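Local coordinates for anti-sigma-I factor RsgI3 (Clostridium thermocellum, PDB 6QE7), which probably acts as an anti-sigma factor for SigI3 that responds to extracellular polysaccharide, its tandem PA14 domains binding pectin strongly, at residues M109-Y112 and A117-A120; L80-W85 and T91-Q96; Y62-V67 and V72-D77; Y10-N13 and F19-V22. All blocks are in the same frame, centred on the assembly; numbering follows the deposited sequence.

Interaction 1: residues M109-Y112 and A117-A120; sequences MEYY and AASA. With CA (calcium ion), chain D.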
loop_
_atom_site.group_PDB
_atom_site.type_symbol
_atom_site.label_atom_id
_atom_site.label_comp_id
_atom_site.label_asym_id
_atom_site.label_seq_id
_atom_site.Cartn_x
_atom_site.Cartn_y
_atom_site.Cartn_z
ATOM N N MET A 109 -3.112 16.382 -4.875
ATOM C CA MET A 109 -2.385 15.849 -6.002
ATOM C C MET A 109 -1.724 14.566 -5.527
ATOM O O MET A 109 -0.971 14.617 -4.560
ATOM C CB MET A 109 -1.364 16.863 -6.511
ATOM C CG MET A 109 -0.504 16.285 -7.573
ATOM S SD MET A 109 0.430 17.617 -8.437
ATOM C CE MET A 109 1.573 16.671 -9.445
ATOM N N GLU A 110 -2.043 13.467 -6.224
ATOM C CA GLU A 110 -1.460 12.119 -6.003
ATOM C C GLU A 110 -0.532 11.870 -7.160
ATOM O O GLU A 110 -0.848 12.280 -8.278
ATOM C CB GLU A 110 -2.567 11.058 -5.873
ATOM C CG GLU A 110 -3.285 11.216 -4.549
ATOM C CD GLU A 110 -4.415 10.224 -4.284
ATOM O OE1 GLU A 110 -4.740 9.482 -5.163
ATOM O OE2 GLU A 110 -4.862 10.172 -3.165
ATOM N N TYR A 111 0.623 11.301 -6.848
ATOM C CA TYR A 111 1.722 11.124 -7.797
ATOM C C TYR A 111 2.305 9.749 -7.548
ATOM O O TYR A 111 2.392 9.384 -6.350
ATOM C CB TYR A 111 2.753 12.248 -7.541
ATOM C CG TYR A 111 4.095 11.871 -8.093
ATOM C CD1 TYR A 111 4.357 11.978 -9.442
ATOM C CD2 TYR A 111 5.028 11.258 -7.292
ATOM C CE1 TYR A 111 5.534 11.531 -9.996
ATOM C CE2 TYR A 111 6.216 10.815 -7.824
ATOM C CZ TYR A 111 6.460 10.938 -9.169
ATOM O OH TYR A 111 7.640 10.509 -9.659
ATOM N N TYR A 112 2.858 9.082 -8.570
ATOM C CA TYR A 112 3.736 7.941 -8.278
ATOM C C TYR A 112 4.798 7.855 -9.375
ATOM O O TYR A 112 4.675 8.403 -10.471
ATOM C CB TYR A 112 2.930 6.650 -8.177
ATOM C CG TYR A 112 2.595 6.029 -9.511
ATOM C CD1 TYR A 112 1.493 6.422 -10.245
ATOM C CD2 TYR A 112 3.365 4.995 -10.032
ATOM C CE1 TYR A 112 1.174 5.828 -11.471
ATOM C CE2 TYR A 112 3.035 4.354 -11.224
ATOM C CZ TYR A 112 1.925 4.758 -11.955
ATOM O OH TYR A 112 1.688 4.193 -13.167
ATOM N N ALA A 117 13.115 7.454 -14.644
ATOM C CA ALA A 117 13.128 8.874 -14.234
ATOM C C ALA A 117 11.910 9.167 -13.365
ATOM O O ALA A 117 10.911 8.467 -13.475
ATOM C CB ALA A 117 13.170 9.720 -15.473
ATOM N N ALA A 118 11.974 10.182 -12.514
ATOM C CA ALA A 118 10.871 10.582 -11.601
ATOM C C ALA A 118 10.848 12.113 -11.476
ATOM O O ALA A 118 11.941 12.708 -11.184
ATOM C CB ALA A 118 11.030 9.870 -10.255
ATOM N N SER A 119 9.687 12.734 -11.705
ATOM C CA SER A 119 9.476 14.190 -11.515
ATOM C C SER A 119 8.012 14.527 -11.278
ATOM O O SER A 119 7.137 13.778 -11.736
ATOM C CB SER A 119 9.999 14.994 -12.722
ATOM O OG SER A 119 9.509 14.497 -13.968
ATOM N N ALA A 120 7.751 15.663 -10.641
ATOM C CA ALA A 120 6.376 16.127 -10.376
ATOM C C ALA A 120 6.391 17.649 -10.249
ATOM O O ALA A 120 7.111 18.214 -9.365
ATOM C CB ALA A 120 5.801 15.467 -9.148
HETATM CA CA CA D . 9.366 6.821 -13.927
HETATM O O HOH W 1 8.584 4.955 -15.785
HETATM O O HOH W 2 9.815 6.805 -16.633
#
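The two sheets of the first PA14 domain face each other here, and the ring of Tyr111 lies between them against Ala118, Ser119 and Ala120. Ala120 CB sits over one face of the ring, off toward the rim. It is 4.1 Å from the centroid of the Tyr111 ring and 24° off the ring normal, a CH-pi contact. Tyr111 CE1 comes within 3.3 Å of Ser119 O, which approaches the ring obliquely. At the far end, Tyr111 OH is 3.5 Å from Ala118 CB. With Tyr111 CG anti to the backbone N (chi1 159°), the ring leans forward along its strand and runs past all three residues.

Strand 105-113 belongs to one antiparallel sheet of the PA14 sandwich and strand 119-125 to the other. No hydrogen bond joins the two segments; apart from Ser119 O, the touching groups are side chains. Met109 supplies the second apolar touch. Its chain is fully extended, and Met109 CE ends 4.4 Å from Ala120 CB. Trp50 of strand 46-51 also packs on Met109, Tyr111 and Ala120.

The segment 117-120 starts at a calcium site. Ala117 O binds the calcium ion at 2.3 Å, and Asp69, Asp70, Gln113, Val115 and two waters bind the same ion. The Tyr111 hydroxyl is hydrogen-bonded to the backbone O of Asp69, whose carboxylate is a calcium ligand.

Interaction 2: residues L80-W85 and T91-Q96; sequences LLIDKW and TEHSEQ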
loop_
_atom_site.group_PDB
_atom_site.type_symbol
_atom_site.label_atom_id
_atom_site.label_comp_id
_atom_site.label_asym_id
_atom_site.label_seq_id
_atom_site.Cartn_x
_atom_site.Cartn_y
_atom_site.Cartn_z
ATOM N N LEU A 80 -12.314 16.049 -9.719
ATOM C CA LEU A 80 -11.141 15.337 -10.294
ATOM C C LEU A 80 -10.882 15.940 -11.675
ATOM O O LEU A 80 -11.618 15.605 -12.592
ATOM C CB LEU A 80 -11.435 13.838 -10.355
ATOM C CG LEU A 80 -10.370 12.954 -10.997
ATOM C CD1 LEU A 80 -9.071 13.047 -10.243
ATOM C CD2 LEU A 80 -10.821 11.484 -11.002
ATOM N N LEU A 81 -9.868 16.803 -11.809
ATOM C CA LEU A 81 -9.597 17.546 -13.070
ATOM C C LEU A 81 -8.709 16.692 -13.978
ATOM O O LEU A 81 -8.957 16.735 -15.160
ATOM C CB LEU A 81 -8.860 18.846 -12.716
ATOM C CG LEU A 81 -9.714 19.896 -12.008
ATOM C CD1 LEU A 81 -8.907 21.137 -11.700
ATOM C CD2 LEU A 81 -10.929 20.195 -12.847
ATOM N N ILE A 82 -7.680 16.015 -13.412
ATOM C CA ILE A 82 -6.687 15.189 -14.146
ATOM C C ILE A 82 -6.577 13.803 -13.517
ATOM O O ILE A 82 -6.370 13.690 -12.283
ATOM C CB ILE A 82 -5.335 15.896 -14.206
ATOM C CG1 ILE A 82 -5.456 17.310 -14.749
ATOM C CG2 ILE A 82 -4.382 15.108 -15.065
ATOM C CD1 ILE A 82 -4.280 18.178 -14.358
ATOM N N ASP A 83 -6.756 12.814 -14.376
ATOM C CA ASP A 83 -6.785 11.375 -14.034
ATOM C C ASP A 83 -5.889 10.696 -15.050
ATOM O O ASP A 83 -6.372 10.266 -16.063
ATOM C CB ASP A 83 -8.192 10.785 -14.029
ATOM C CG ASP A 83 -8.250 9.405 -13.385
ATOM O OD1 ASP A 83 -7.211 8.878 -13.048
ATOM O OD2 ASP A 83 -9.334 8.877 -13.234
ATOM N N LYS A 84 -4.609 10.583 -14.735
ATOM C CA LYS A 84 -3.637 9.965 -15.656
ATOM C C LYS A 84 -2.723 9.050 -14.857
ATOM O O LYS A 84 -1.489 9.347 -14.784
ATOM C CB LYS A 84 -2.856 11.055 -16.367
ATOM C CG LYS A 84 -3.680 11.858 -17.342
ATOM C CD LYS A 84 -4.316 11.046 -18.419
ATOM C CE LYS A 84 -5.114 11.988 -19.298
ATOM N NZ LYS A 84 -5.317 11.378 -20.609
ATOM N N TRP A 85 -3.325 8.087 -14.179
ATOM C CA TRP A 85 -2.575 7.204 -13.265
ATOM C C TRP A 85 -1.947 6.064 -14.050
ATOM O O TRP A 85 -2.583 5.032 -14.233
ATOM C CB TRP A 85 -3.542 6.640 -12.235
ATOM C CG TRP A 85 -2.823 6.150 -11.021
ATOM C CD1 TRP A 85 -2.775 4.870 -10.563
ATOM C CD2 TRP A 85 -2.174 6.949 -10.021
ATOM N NE1 TRP A 85 -2.065 4.818 -9.387
ATOM C CE2 TRP A 85 -1.771 6.070 -8.972
ATOM C CE3 TRP A 85 -1.829 8.283 -9.921
ATOM C CZ2 TRP A 85 -0.951 6.465 -7.937
ATOM C CZ3 TRP A 85 -1.051 8.703 -8.852
ATOM C CH2 TRP A 85 -0.640 7.800 -7.852
ATOM N N THR A 91 5.202 14.254 -18.857
ATOM C CA THR A 91 4.110 14.528 -19.792
ATOM C C THR A 91 3.285 15.566 -19.081
ATOM O O THR A 91 3.012 15.365 -17.905
ATOM C CB THR A 91 3.259 13.295 -20.143
ATOM O OG1 THR A 91 4.092 12.284 -20.736
ATOM C CG2 THR A 91 2.098 13.673 -21.040
ATOM N N GLU A 92 2.886 16.613 -19.795
ATOM C CA GLU A 92 1.968 17.617 -19.268
ATOM C C GLU A 92 0.545 17.103 -19.520
ATOM O O GLU A 92 0.350 16.601 -20.591
ATOM C CB GLU A 92 2.133 18.908 -20.068
ATOM C CG GLU A 92 1.278 20.043 -19.552
ATOM C CD GLU A 92 1.878 21.399 -19.927
ATOM O OE1 GLU A 92 1.890 21.680 -21.089
ATOM O OE2 GLU A 92 2.438 22.078 -19.068
ATOM N N HIS A 93 -0.382 17.387 -18.606
ATOM C CA HIS A 93 -1.846 17.159 -18.702
ATOM C C HIS A 93 -2.433 18.370 -18.024
ATOM O O HIS A 93 -1.719 18.985 -17.194
ATOM C CB HIS A 93 -2.320 15.883 -17.952
ATOM C CG HIS A 93 -1.678 14.626 -18.446
ATOM N ND1 HIS A 93 -1.856 14.161 -19.748
ATOM C CD2 HIS A 93 -0.843 13.735 -17.845
ATOM C CE1 HIS A 93 -1.154 13.051 -19.922
ATOM N NE2 HIS A 93 -0.553 12.747 -18.745
ATOM N N SER A 94 -3.642 18.745 -18.381
ATOM C CA SER A 94 -4.207 19.991 -17.846
ATOM C C SER A 94 -5.726 19.918 -17.890
ATOM O O SER A 94 -6.201 19.170 -18.735
ATOM C CB SER A 94 -3.708 21.144 -18.682
ATOM O OG SER A 94 -4.080 20.984 -20.072
ATOM N N GLU A 95 -6.411 20.771 -17.114
ATOM C CA GLU A 95 -7.869 20.958 -17.160
ATOM C C GLU A 95 -8.197 22.313 -16.585
ATOM O O GLU A 95 -7.340 22.914 -15.927
ATOM C CB GLU A 95 -8.643 19.879 -16.367
ATOM C CG GLU A 95 -9.407 18.912 -17.303
ATOM C CD GLU A 95 -10.448 19.462 -18.309
ATOM O OE1 GLU A 95 -10.989 20.638 -18.100
ATOM O OE2 GLU A 95 -10.748 18.728 -19.323
ATOM N N GLN A 96 -9.427 22.743 -16.785
ATOM C CA GLN A 96 -9.881 24.091 -16.383
ATOM C C GLN A 96 -10.977 23.971 -15.385
ATOM O O GLN A 96 -11.691 22.960 -15.393
ATOM C CB GLN A 96 -10.362 24.941 -17.575
ATOM C CG GLN A 96 -9.444 24.830 -18.793
ATOM C CD GLN A 96 -10.004 25.579 -19.987
ATOM O OE1 GLN A 96 -10.918 26.399 -19.879
ATOM N NE2 GLN A 96 -9.506 25.266 -21.165
#
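Lys84 and His93 meet by a CH-pi contact at one end of this pair of strands. Lys84 CG lies over the centre of the imidazole, 3.5 Å from the His93 ring centroid and 11° off the ring normal. The Lys84 chain bends at chi2 (-58°), so that CB, CG, CD and CE all pass along the ring. Lys84 NZ stops 4.5 Å from His93 ND1.

The apolar contacts follow. Ile82 CG2 reaches His93 CB at 3.6 Å, and Ile82 CD1 is 3.9 Å from Ser94 CA. Leu81 CB meets Glu95 CB at 3.8 Å. Leu81 and Ile82 form a classic beta bulge opposite Leu74, within the hairpin of strands 72-76 and 79-84.

Two backbone carbonyl oxygens lie against aliphatic groups. Leu81 O is 3.1 Å from Glu95 CG, and the methyl Leu81 CD2 lies 3.8 Å from Gln96 O.

Polar groups turn to other partners, for no hydrogen bond crosses between the segments. Glu95 OE1 accepts the Gln96 backbone N at 2.9 Å, on its anti side and tilted from the carboxylate plane. His93 NE2 is hydrogen-bonded to Gln88 OE1.

The two PA14 sheets therefore meet near the surface mainly by carbon contacts, including the aliphatic part of a lysine. The nearby ammonium group would probably make a positive charge on His93 less favourable, while the bond to Gln88 limits how its ring can turn.

Interaction 3: residues Y62-V67 and V72-D77; sequences YTFYTV and VRLWVD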
loop_
_atom_site.group_PDB
_atom_site.type_symbol
_atom_site.label_atom_id
_atom_site.label_comp_id
_atom_site.label_asym_id
_atom_site.label_seq_id
_atom_site.Cartn_x
_atom_site.Cartn_y
_atom_site.Cartn_z
ATOM N N TYR A 62 -9.248 29.208 -14.452
ATOM C CA TYR A 62 -7.873 28.688 -14.257
ATOM C C TYR A 62 -7.700 27.425 -15.069
ATOM O O TYR A 62 -8.632 26.618 -15.204
ATOM C CB TYR A 62 -7.556 28.486 -12.785
ATOM C CG TYR A 62 -7.175 29.753 -12.072
ATOM C CD1 TYR A 62 -8.134 30.549 -11.456
ATOM C CD2 TYR A 62 -5.847 30.163 -12.039
ATOM C CE1 TYR A 62 -7.768 31.707 -10.791
ATOM C CE2 TYR A 62 -5.477 31.338 -11.420
ATOM C CZ TYR A 62 -6.436 32.092 -10.769
ATOM O OH TYR A 62 -6.059 33.232 -10.133
ATOM N N THR A 63 -6.512 27.276 -15.629
ATOM C CA THR A 63 -5.963 26.001 -16.128
ATOM C C THR A 63 -4.970 25.524 -15.060
ATOM O O THR A 63 -4.102 26.336 -14.673
ATOM C CB THR A 63 -5.393 26.165 -17.541
ATOM O OG1 THR A 63 -6.423 26.726 -18.361
ATOM C CG2 THR A 63 -4.843 24.874 -18.139
ATOM N N PHE A 64 -5.148 24.307 -14.523
ATOM C CA PHE A 64 -4.110 23.548 -13.772
ATOM C C PHE A 64 -3.395 22.609 -14.735
ATOM O O PHE A 64 -3.992 21.995 -15.707
ATOM C CB PHE A 64 -4.710 22.751 -12.623
ATOM C CG PHE A 64 -5.181 23.672 -11.573
ATOM C CD1 PHE A 64 -6.362 24.370 -11.743
ATOM C CD2 PHE A 64 -4.393 23.961 -10.494
ATOM C CE1 PHE A 64 -6.796 25.250 -10.772
ATOM C CE2 PHE A 64 -4.848 24.816 -9.511
ATOM C CZ PHE A 64 -6.038 25.471 -9.659
ATOM N N TYR A 65 -2.082 22.573 -14.566
ATOM C CA TYR A 65 -1.191 21.662 -15.325
ATOM C C TYR A 65 -0.346 20.857 -14.327
ATOM O O TYR A 65 0.147 21.414 -13.337
ATOM C CB TYR A 65 -0.198 22.383 -16.230
ATOM C CG TYR A 65 -0.705 23.593 -16.975
ATOM C CD1 TYR A 65 -1.040 24.781 -16.319
ATOM C CD2 TYR A 65 -0.844 23.540 -18.352
ATOM C CE1 TYR A 65 -1.459 25.893 -17.046
ATOM C CE2 TYR A 65 -1.282 24.638 -19.078
ATOM C CZ TYR A 65 -1.594 25.815 -18.421
ATOM O OH TYR A 65 -2.066 26.862 -19.185
ATOM N N THR A 66 -0.146 19.586 -14.669
ATOM C CA THR A 66 0.768 18.643 -14.002
ATOM C C THR A 66 1.763 18.225 -15.070
ATOM O O THR A 66 1.384 18.034 -16.201
ATOM C CB THR A 66 0.009 17.466 -13.384
ATOM O OG1 THR A 66 -0.626 16.709 -14.423
ATOM C CG2 THR A 66 -1.029 17.893 -12.375
ATOM N N VAL A 67 3.033 18.203 -14.720
ATOM C CA VAL A 67 4.035 17.528 -15.572
ATOM C C VAL A 67 4.675 16.491 -14.651
ATOM O O VAL A 67 5.317 16.908 -13.675
ATOM C CB VAL A 67 5.085 18.524 -16.131
ATOM C CG1 VAL A 67 6.004 17.833 -17.111
ATOM C CG2 VAL A 67 4.419 19.700 -16.802
ATOM N N VAL A 72 -0.429 10.631 -12.261
ATOM C CA VAL A 72 -0.932 11.727 -11.396
ATOM C C VAL A 72 -2.438 11.641 -11.301
ATOM O O VAL A 72 -3.080 11.327 -12.276
ATOM C CB VAL A 72 -0.442 13.062 -11.965
ATOM C CG1 VAL A 72 -0.919 13.217 -13.399
ATOM C CG2 VAL A 72 -0.827 14.293 -11.095
ATOM N N ARG A 73 -2.972 12.182 -10.244
ATOM C CA ARG A 73 -4.377 12.579 -10.187
ATOM C C ARG A 73 -4.463 13.927 -9.488
ATOM O O ARG A 73 -3.778 14.095 -8.442
ATOM C CB ARG A 73 -5.178 11.526 -9.402
ATOM C CG ARG A 73 -5.328 10.170 -10.068
ATOM C CD ARG A 73 -6.427 9.393 -9.327
ATOM N NE ARG A 73 -6.819 8.323 -10.228
ATOM C CZ ARG A 73 -6.428 7.071 -10.134
ATOM N NH1 ARG A 73 -5.679 6.616 -9.105
ATOM N NH2 ARG A 73 -6.921 6.267 -11.046
ATOM N N LEU A 74 -5.237 14.862 -10.046
ATOM C CA LEU A 74 -5.397 16.198 -9.413
ATOM C C LEU A 74 -6.846 16.472 -9.151
ATOM O O LEU A 74 -7.617 16.472 -10.135
ATOM C CB LEU A 74 -4.850 17.311 -10.327
ATOM C CG LEU A 74 -4.849 18.716 -9.722
ATOM C CD1 LEU A 74 -4.077 18.754 -8.433
ATOM C CD2 LEU A 74 -4.272 19.736 -10.706
ATOM N N TRP A 75 -7.153 16.777 -7.891
ATOM C CA TRP A 75 -8.459 17.306 -7.446
ATOM C C TRP A 75 -8.274 18.754 -7.047
ATOM O O TRP A 75 -7.347 19.052 -6.231
ATOM C CB TRP A 75 -9.108 16.534 -6.280
ATOM C CG TRP A 75 -9.429 15.110 -6.530
ATOM C CD1 TRP A 75 -10.652 14.591 -6.762
ATOM C CD2 TRP A 75 -8.541 13.986 -6.454
ATOM N NE1 TRP A 75 -10.565 13.242 -6.911
ATOM C CE2 TRP A 75 -9.303 12.831 -6.672
ATOM C CE3 TRP A 75 -7.167 13.841 -6.281
ATOM C CZ2 TRP A 75 -8.770 11.542 -6.678
ATOM C CZ3 TRP A 75 -6.641 12.569 -6.271
ATOM C CH2 TRP A 75 -7.425 11.435 -6.491
ATOM N N VAL A 76 -9.158 19.607 -7.552
ATOM C CA VAL A 76 -9.350 20.994 -7.030
ATOM C C VAL A 76 -10.845 21.170 -6.701
ATOM O O VAL A 76 -11.685 20.820 -7.518
ATOM C CB VAL A 76 -8.843 22.032 -8.043
ATOM C CG1 VAL A 76 -9.113 23.467 -7.562
ATOM C CG2 VAL A 76 -7.384 21.845 -8.405
ATOM N N ASP A 77 -11.160 21.585 -5.491
ATOM C CA ASP A 77 -12.561 21.898 -5.090
ATOM C C ASP A 77 -13.370 20.619 -5.177
ATOM O O ASP A 77 -14.590 20.728 -5.406
ATOM C CB ASP A 77 -13.173 22.973 -5.996
ATOM C CG ASP A 77 -14.396 23.583 -5.354
ATOM O OD1 ASP A 77 -14.476 23.555 -4.067
ATOM O OD2 ASP A 77 -15.244 24.047 -6.120
#
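Phe64 and Leu74 meet in the buried core between the two sheets of the first PA14 domain. Phe64 CB touches Leu74 CD2 at 3.6 Å. One atom further, Phe64 CG is 4.1 Å from the same methyl, Leu74 CD2. The leucine methyl approaches the ring obliquely, and the two side chains cross at about a right angle. Beyond CG the ring belongs to Val76. Phe64 CE2 is 4.1 Å from Val76 CG2, and CE1 and CZ lie about as near. Val76 CG2 stands over the centre of one face, 4.0 Å from the Phe64 ring centroid and only 6° off the ring normal. This is a CH-pi contact, the methyl centred over the ring.

Thr66 makes the other half of the contact. It meets Val72 tip to tip, with Thr66 OG1 3.7 Å from Val72 CG1 and Thr66 CG2 3.8 Å from Val72 CG2. The threonine keeps OG1 between its backbone N and carbonyl carbon (chi1 64°), which sets CG2 beside the backbone N. There Thr66 CG2 slides past Leu74 CD2 at 4.1 Å.

The strands run nearly antiparallel, at 160°, but their axes come no nearer than 8.8 Å; they face each other across the sandwich and belong to different sheets. Strand 60-69 lies between strands 91-99 and 119-125 in its sheet. Strand 72-76 lies between strands 79-84 and 105-113 in the other. Ile82, Met109 and Leu122 from three of these neighbours also pack on Leu74.

Interaction 4: residues Y10-N13 and F19-V22; sequences YYNN and FQFV. With CA (calcium ion), chain E.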
loop_
_atom_site.group_PDB
_atom_site.type_symbol
_atom_site.label_atom_id
_atom_site.label_comp_id
_atom_site.label_asym_id
_atom_site.label_seq_id
_atom_site.Cartn_x
_atom_site.Cartn_y
_atom_site.Cartn_z
ATOM N N TYR A 10 4.892 10.940 1.820
ATOM C CA TYR A 10 5.876 10.182 1.037
ATOM C C TYR A 10 5.862 8.738 1.463
ATOM O O TYR A 10 6.077 8.389 2.626
ATOM C CB TYR A 10 7.254 10.804 1.232
ATOM C CG TYR A 10 7.388 12.132 0.553
ATOM C CD1 TYR A 10 6.909 13.290 1.141
ATOM C CD2 TYR A 10 7.954 12.263 -0.702
ATOM C CE1 TYR A 10 7.027 14.524 0.502
ATOM C CE2 TYR A 10 8.120 13.493 -1.326
ATOM C CZ TYR A 10 7.649 14.645 -0.723
ATOM O OH TYR A 10 7.756 15.853 -1.362
ATOM N N TYR A 11 5.584 7.872 0.503
ATOM C CA TYR A 11 5.395 6.429 0.764
ATOM C C TYR A 11 6.462 5.691 -0.060
ATOM O O TYR A 11 6.633 6.075 -1.210
ATOM C CB TYR A 11 3.978 6.075 0.307
ATOM C CG TYR A 11 2.852 6.733 1.060
ATOM C CD1 TYR A 11 2.431 8.016 0.717
ATOM C CD2 TYR A 11 2.135 6.032 2.027
ATOM C CE1 TYR A 11 1.387 8.619 1.372
ATOM C CE2 TYR A 11 1.081 6.615 2.692
ATOM C CZ TYR A 11 0.719 7.897 2.350
ATOM O OH TYR A 11 -0.255 8.480 3.052
ATOM N N ASN A 12 6.935 4.537 0.412
ATOM C CA ASN A 12 7.970 3.704 -0.260
ATOM C C ASN A 12 7.378 2.649 -1.190
ATOM O O ASN A 12 8.182 1.915 -1.823
ATOM C CB ASN A 12 8.870 2.995 0.771
ATOM C CG ASN A 12 10.151 3.762 0.961
ATOM O OD1 ASN A 12 10.760 4.118 -0.036
ATOM N ND2 ASN A 12 10.545 4.070 2.197
ATOM N N ASN A 13 6.055 2.555 -1.273
ATOM C CA ASN A 13 5.316 1.818 -2.336
ATOM C C ASN A 13 4.611 2.859 -3.240
ATOM O O ASN A 13 4.457 4.046 -2.816
ATOM C CB ASN A 13 4.333 0.832 -1.691
ATOM C CG ASN A 13 4.959 -0.506 -1.331
ATOM O OD1 ASN A 13 6.041 -0.847 -1.808
ATOM N ND2 ASN A 13 4.225 -1.339 -0.602
ATOM N N PHE A 19 4.174 4.009 4.352
ATOM C CA PHE A 19 4.284 5.441 4.674
ATOM C C PHE A 19 5.658 5.663 5.335
ATOM O O PHE A 19 6.029 4.848 6.179
ATOM C CB PHE A 19 3.115 5.875 5.560
ATOM C CG PHE A 19 3.391 7.223 6.164
ATOM C CD1 PHE A 19 3.385 8.375 5.374
ATOM C CD2 PHE A 19 3.787 7.331 7.487
ATOM C CE1 PHE A 19 3.707 9.608 5.909
ATOM C CE2 PHE A 19 4.078 8.591 8.021
ATOM C CZ PHE A 19 4.069 9.708 7.218
ATOM N N GLN A 20 6.426 6.637 4.866
ATOM C CA GLN A 20 7.732 6.996 5.480
ATOM C C GLN A 20 7.701 8.324 6.243
ATOM O O GLN A 20 8.058 8.356 7.410
ATOM C CB GLN A 20 8.831 7.035 4.422
ATOM C CG GLN A 20 10.255 7.054 4.995
ATOM C CD GLN A 20 10.538 5.911 5.948
ATOM O OE1 GLN A 20 10.033 4.820 5.804
ATOM N NE2 GLN A 20 11.276 6.191 6.986
ATOM N N PHE A 21 7.373 9.434 5.633
ATOM C CA PHE A 21 7.460 10.717 6.361
ATOM C C PHE A 21 6.459 11.673 5.699
ATOM O O PHE A 21 6.017 11.417 4.559
ATOM C CB PHE A 21 8.894 11.237 6.414
ATOM C CG PHE A 21 9.416 11.674 5.050
ATOM C CD1 PHE A 21 9.039 12.879 4.478
ATOM C CD2 PHE A 21 10.184 10.832 4.282
ATOM C CE1 PHE A 21 9.465 13.249 3.209
ATOM C CE2 PHE A 21 10.604 11.187 3.010
ATOM C CZ PHE A 21 10.222 12.382 2.458
ATOM N N VAL A 22 6.031 12.664 6.463
ATOM C CA VAL A 22 5.299 13.838 5.927
ATOM C C VAL A 22 6.236 15.058 5.959
ATOM O O VAL A 22 7.070 15.155 6.870
ATOM C CB VAL A 22 4.012 14.040 6.737
ATOM C CG1 VAL A 22 4.306 14.425 8.182
ATOM C CG2 VAL A 22 3.087 15.035 6.108
HETATM CA CA CA E . 9.596 1.416 -3.525
HETATM O O HOH W 3 8.401 3.258 4.288
HETATM O O HOH W 4 10.652 3.488 -2.745
HETATM O O HOH W 5 8.606 -0.706 -2.878
HETATM O O HOH W 6 10.807 0.551 -1.552
HETATM O O HOH W 7 11.761 0.620 -4.342
#
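Phe19 opens the second strand of this hairpin by packing on Tyr11. Its CB is 3.6 Å from Tyr11 CE2, and its ring edge points at the face of the Tyr11 ring. The centroids of the Phe19 and Tyr11 rings are 5.5 Å apart and the planes stand at 68°, a T-shaped stack.

Gln20 comes next. Its backbone N gives a hydrogen bond to Tyr10 O at 2.9 Å. Its side chain bends back toward Asn12, and a water bridges Gln20 OE1 and Asn12 ND2. Asn12 O binds a calcium ion at 2.3 Å, together with the backbone oxygens of Asp44 and Thr45 and four waters. One of these waters also bonds Asn12 OD1, which is hydrogen-bonded to Gly42 N as well; Asn12 ND2 is bonded to Ser40 O.

Phe21 pairs with Tyr10. Phe21 O accepts Tyr10 N at 3.0 Å, while the return bond from Phe21 N to Tyr10 O is weak. Gln20 and Phe21 thus both face Tyr10, a classic beta bulge. Phe21 CG sits between its backbone N and carbonyl carbon (chi1 68°), which brings the ring back over Tyr10. The Phe21 and Tyr10 rings are near parallel (18°) but slid apart, with centroids 4.7 Å apart. Tyr10 CB lies over the Phe21 face.

Strand 6-11 runs between strand 19-25 and strand 46-51, whose Val48 and Trp50 also touch Tyr10.

In the fold
All four contacts lie in the first PA14 domain, in the chain order 4, 3, 2, 1. Each involves the sheet holding strands 6-11, 72-76, 79-84 and 105-113. Interactions 1, 2 and 3 join it to the sheet holding strands 60-69, 91-99 and 119-125; interaction 4 is a hairpin within the first sheet. The centres of 2 and 3 are about 6 Å apart, and that of 1 lies about 12 to 13 Å from both. These three touch; 1 and 3 are buried, and 2 carries the contact to the surface. Interactions 1 and 4, centres about 13 Å apart, hold ligands of different calcium ions. The domain is half of the extracellular pectin-binding PA14 dyad, consistent with a sensing role.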